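Local coordinates for uncharacterized protein HI_0666 (Haemophilus influenzae, PDB 7CZO) that is of unknown function but represents the N-terminal domain of a HipA toxin, probably acting in a HipBA toxin-antitoxin system with a three-component regulatory mechanism, at residues G67-K72 with S82-F87. Residues are numbered along the deposited sequence; the frame is centred on the assembly and turned at random.
Sequences GWLKHK and SDMFRF
The short helix that ends in 67-72 and the first turns of the helix starting in 82-87 keep their backbones well apart: the nearest CA pairs, Trp68 CA to Phe87 CA and Leu69 CA to Met84 CA, are both 9.2 Å apart. Side chains must therefore bridge the gap. Trp68 CG stands anti to the backbone N (chi1 176°), which carries the indole across to the second helix. Phe87, whose CG is likewise anti to its backbone N, reaches back, so the two side chains approach each other tip to tip. CD1 of Phe87 sits over one indole face, displaced toward its rim, with Trp68 NE1 3.6 Å from Phe87 CD1. The five-membered ring of Trp68 and the Phe87 ring are inclined at 48°, an oblique aromatic pair. Lys72 CE lies over the opposite face, again toward the rim, so the indole has a carbon on either side. The six-membered end reaches the helix itself: Trp68 CZ3 is 3.9 Å from Met84 CG, and Trp68 CH2 lies equally far from the carbonyl O of Asp83. Leu69 adds a looser apolar touch, its CD2 4.3 Å from Met84 SD. Asp83 is engaged along its own helix, where Arg86 NH2 donates a salt-bridging hydrogen bond to Asp83 OD1 (3.0 Å, N-H...O 161°). Lys72 NZ remains 5.1 Å from Asp83 OD2, perhaps close enough for mild attraction but not for a salt bridge. Elsewhere on helix 82-91, Phe85 packs on Leu20 of strand 15-22. The contact thus joins two consecutive helices, linked by a connection without helix or strand, in a helix-helix contact built around Trp68 at the surface of the HipA N-terminal domain, beside its antiparallel sheet.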
loop_
_atom_site.group_PDB
_atom_site.type_symbol
_atom_site.label_atom_id
_atom_site.label_comp_id
_atom_site.label_asym_id
_atom_site.label_seq_id
_atom_site.Cartn_x
_atom_site.Cartn_y
_atom_site.Cartn_z
ATOM N N GLY A 67 -5.714 6.889 -14.868
ATOM C CA GLY A 67 -6.339 6.007 -15.812
ATOM C C GLY A 67 -7.278 4.961 -15.268
ATOM O O GLY A 67 -8.295 4.669 -15.893
ATOM N N TRP A 68 -6.942 4.372 -14.132
ATOM C CA TRP A 68 -7.777 3.310 -13.561
ATOM C C TRP A 68 -8.959 3.906 -12.779
ATOM O O TRP A 68 -10.021 3.297 -12.666
ATOM C CB TRP A 68 -6.938 2.457 -12.631
ATOM C CG TRP A 68 -7.673 1.411 -11.915
ATOM C CD1 TRP A 68 -7.886 0.142 -12.331
ATOM C CD2 TRP A 68 -8.240 1.507 -10.612
ATOM N NE1 TRP A 68 -8.574 -0.562 -11.381
ATOM C CE2 TRP A 68 -8.798 0.254 -10.307
ATOM C CE3 TRP A 68 -8.313 2.525 -9.663
ATOM C CZ2 TRP A 68 -9.454 -0.005 -9.099
ATOM C CZ3 TRP A 68 -8.970 2.266 -8.461
ATOM C CH2 TRP A 68 -9.526 1.010 -8.196
ATOM N N LEU A 69 -8.750 5.080 -12.207
ATOM C CA LEU A 69 -9.833 5.795 -11.579
ATOM C C LEU A 69 -10.822 6.260 -12.654
ATOM O O LEU A 69 -11.995 5.914 -12.560
ATOM C CB LEU A 69 -9.294 6.976 -10.771
ATOM C CG LEU A 69 -8.307 6.594 -9.652
ATOM C CD1 LEU A 69 -7.619 7.856 -9.130
ATOM C CD2 LEU A 69 -8.947 5.788 -8.516
ATOM N N LYS A 70 -10.372 6.995 -13.687
ATOM C CA LYS A 70 -11.270 7.382 -14.794
ATOM C C LYS A 70 -12.058 6.202 -15.401
ATOM O O LYS A 70 -13.182 6.363 -15.835
ATOM C CB LYS A 70 -10.548 8.142 -15.893
ATOM C CG LYS A 70 -9.918 9.452 -15.455
ATOM C CD LYS A 70 -9.698 10.400 -16.633
ATOM C CE LYS A 70 -10.978 11.201 -17.000
ATOM N NZ LYS A 70 -10.804 12.462 -17.832
ATOM N N HIS A 71 -11.512 5.002 -15.370
ATOM C CA HIS A 71 -12.241 3.826 -15.843
ATOM C C HIS A 71 -13.326 3.358 -14.865
ATOM O O HIS A 71 -13.599 2.161 -14.770
ATOM C CB HIS A 71 -11.243 2.679 -16.063
ATOM C CG HIS A 71 -11.879 1.408 -16.511
ATOM N ND1 HIS A 71 -11.839 0.250 -15.754
ATOM C CD2 HIS A 71 -12.619 1.124 -17.607
ATOM C CE1 HIS A 71 -12.516 -0.696 -16.371
ATOM N NE2 HIS A 71 -13.013 -0.187 -17.489
ATOM N N LYS A 72 -13.915 4.270 -14.100
ATOM C CA LYS A 72 -14.964 3.918 -13.115
ATOM C C LYS A 72 -15.845 5.145 -13.057
ATOM O O LYS A 72 -15.473 6.189 -12.510
ATOM C CB LYS A 72 -14.331 3.563 -11.791
ATOM C CG LYS A 72 -13.375 2.397 -11.922
ATOM C CD LYS A 72 -13.173 1.660 -10.621
ATOM C CE LYS A 72 -12.757 0.222 -10.900
ATOM N NZ LYS A 72 -13.091 -0.662 -9.745
ATOM N N SER A 82 -10.821 -0.113 -0.051
ATOM C CA SER A 82 -10.355 -1.480 -0.176
ATOM C C SER A 82 -10.111 -1.803 -1.645
ATOM O O SER A 82 -9.296 -2.667 -1.971
ATOM C CB SER A 82 -11.382 -2.445 0.395
ATOM O OG SER A 82 -11.591 -2.168 1.762
ATOM N N ASP A 83 -10.814 -1.103 -2.531
ATOM C CA ASP A 83 -10.691 -1.345 -3.971
ATOM C C ASP A 83 -9.373 -0.857 -4.463
ATOM O O ASP A 83 -8.761 -1.479 -5.311
ATOM C CB ASP A 83 -11.823 -0.676 -4.750
ATOM C CG ASP A 83 -13.108 -1.486 -4.683
ATOM O OD1 ASP A 83 -12.987 -2.743 -4.561
ATOM O OD2 ASP A 83 -14.205 -0.872 -4.739
ATOM N N MET A 84 -8.950 0.259 -3.895
ATOM C CA MET A 84 -7.629 0.823 -4.119
ATOM C C MET A 84 -6.497 0.014 -3.522
ATOM O O MET A 84 -5.515 -0.239 -4.203
ATOM C CB MET A 84 -7.625 2.271 -3.638
ATOM C CG MET A 84 -8.341 3.084 -4.685
ATOM S SD MET A 84 -8.439 4.819 -4.408
ATOM C CE MET A 84 -6.759 5.347 -4.165
ATOM N N PHE A 85 -6.642 -0.429 -2.278
ATOM C CA PHE A 85 -5.645 -1.296 -1.669
ATOM C C PHE A 85 -5.567 -2.582 -2.458
ATOM O O PHE A 85 -4.510 -3.171 -2.569
ATOM C CB PHE A 85 -5.985 -1.603 -0.196
ATOM C CG PHE A 85 -4.956 -2.481 0.496
ATOM C CD1 PHE A 85 -3.714 -1.983 0.819
ATOM C CD2 PHE A 85 -5.232 -3.783 0.807
ATOM C CE1 PHE A 85 -2.762 -2.762 1.438
ATOM C CE2 PHE A 85 -4.279 -4.572 1.447
ATOM C CZ PHE A 85 -3.041 -4.059 1.774
ATOM N N ARG A 86 -6.685 -3.028 -3.015
ATOM C CA ARG A 86 -6.642 -4.260 -3.804
ATOM C C ARG A 86 -5.835 -3.997 -5.099
ATOM O O ARG A 86 -5.006 -4.794 -5.494
ATOM C CB ARG A 86 -8.054 -4.756 -4.108
ATOM C CG ARG A 86 -8.183 -6.260 -4.284
ATOM C CD ARG A 86 -9.618 -6.706 -4.638
ATOM N NE ARG A 86 -10.685 -5.800 -4.164
ATOM C CZ ARG A 86 -11.066 -5.633 -2.891
ATOM N NH1 ARG A 86 -10.472 -6.299 -1.900
ATOM N NH2 ARG A 86 -12.039 -4.769 -2.602
ATOM N N PHE A 87 -6.058 -2.857 -5.736
ATOM C CA PHE A 87 -5.351 -2.539 -6.948
ATOM C C PHE A 87 -3.864 -2.490 -6.646
ATOM O O PHE A 87 -3.054 -3.149 -7.309
ATOM C CB PHE A 87 -5.793 -1.214 -7.486
ATOM C CG PHE A 87 -4.953 -0.740 -8.606
ATOM C CD1 PHE A 87 -5.331 -0.964 -9.907
ATOM C CD2 PHE A 87 -3.769 -0.086 -8.358
ATOM C CE1 PHE A 87 -4.533 -0.541 -10.953
ATOM C CE2 PHE A 87 -2.957 0.350 -9.400
ATOM C CZ PHE A 87 -3.344 0.115 -10.697
#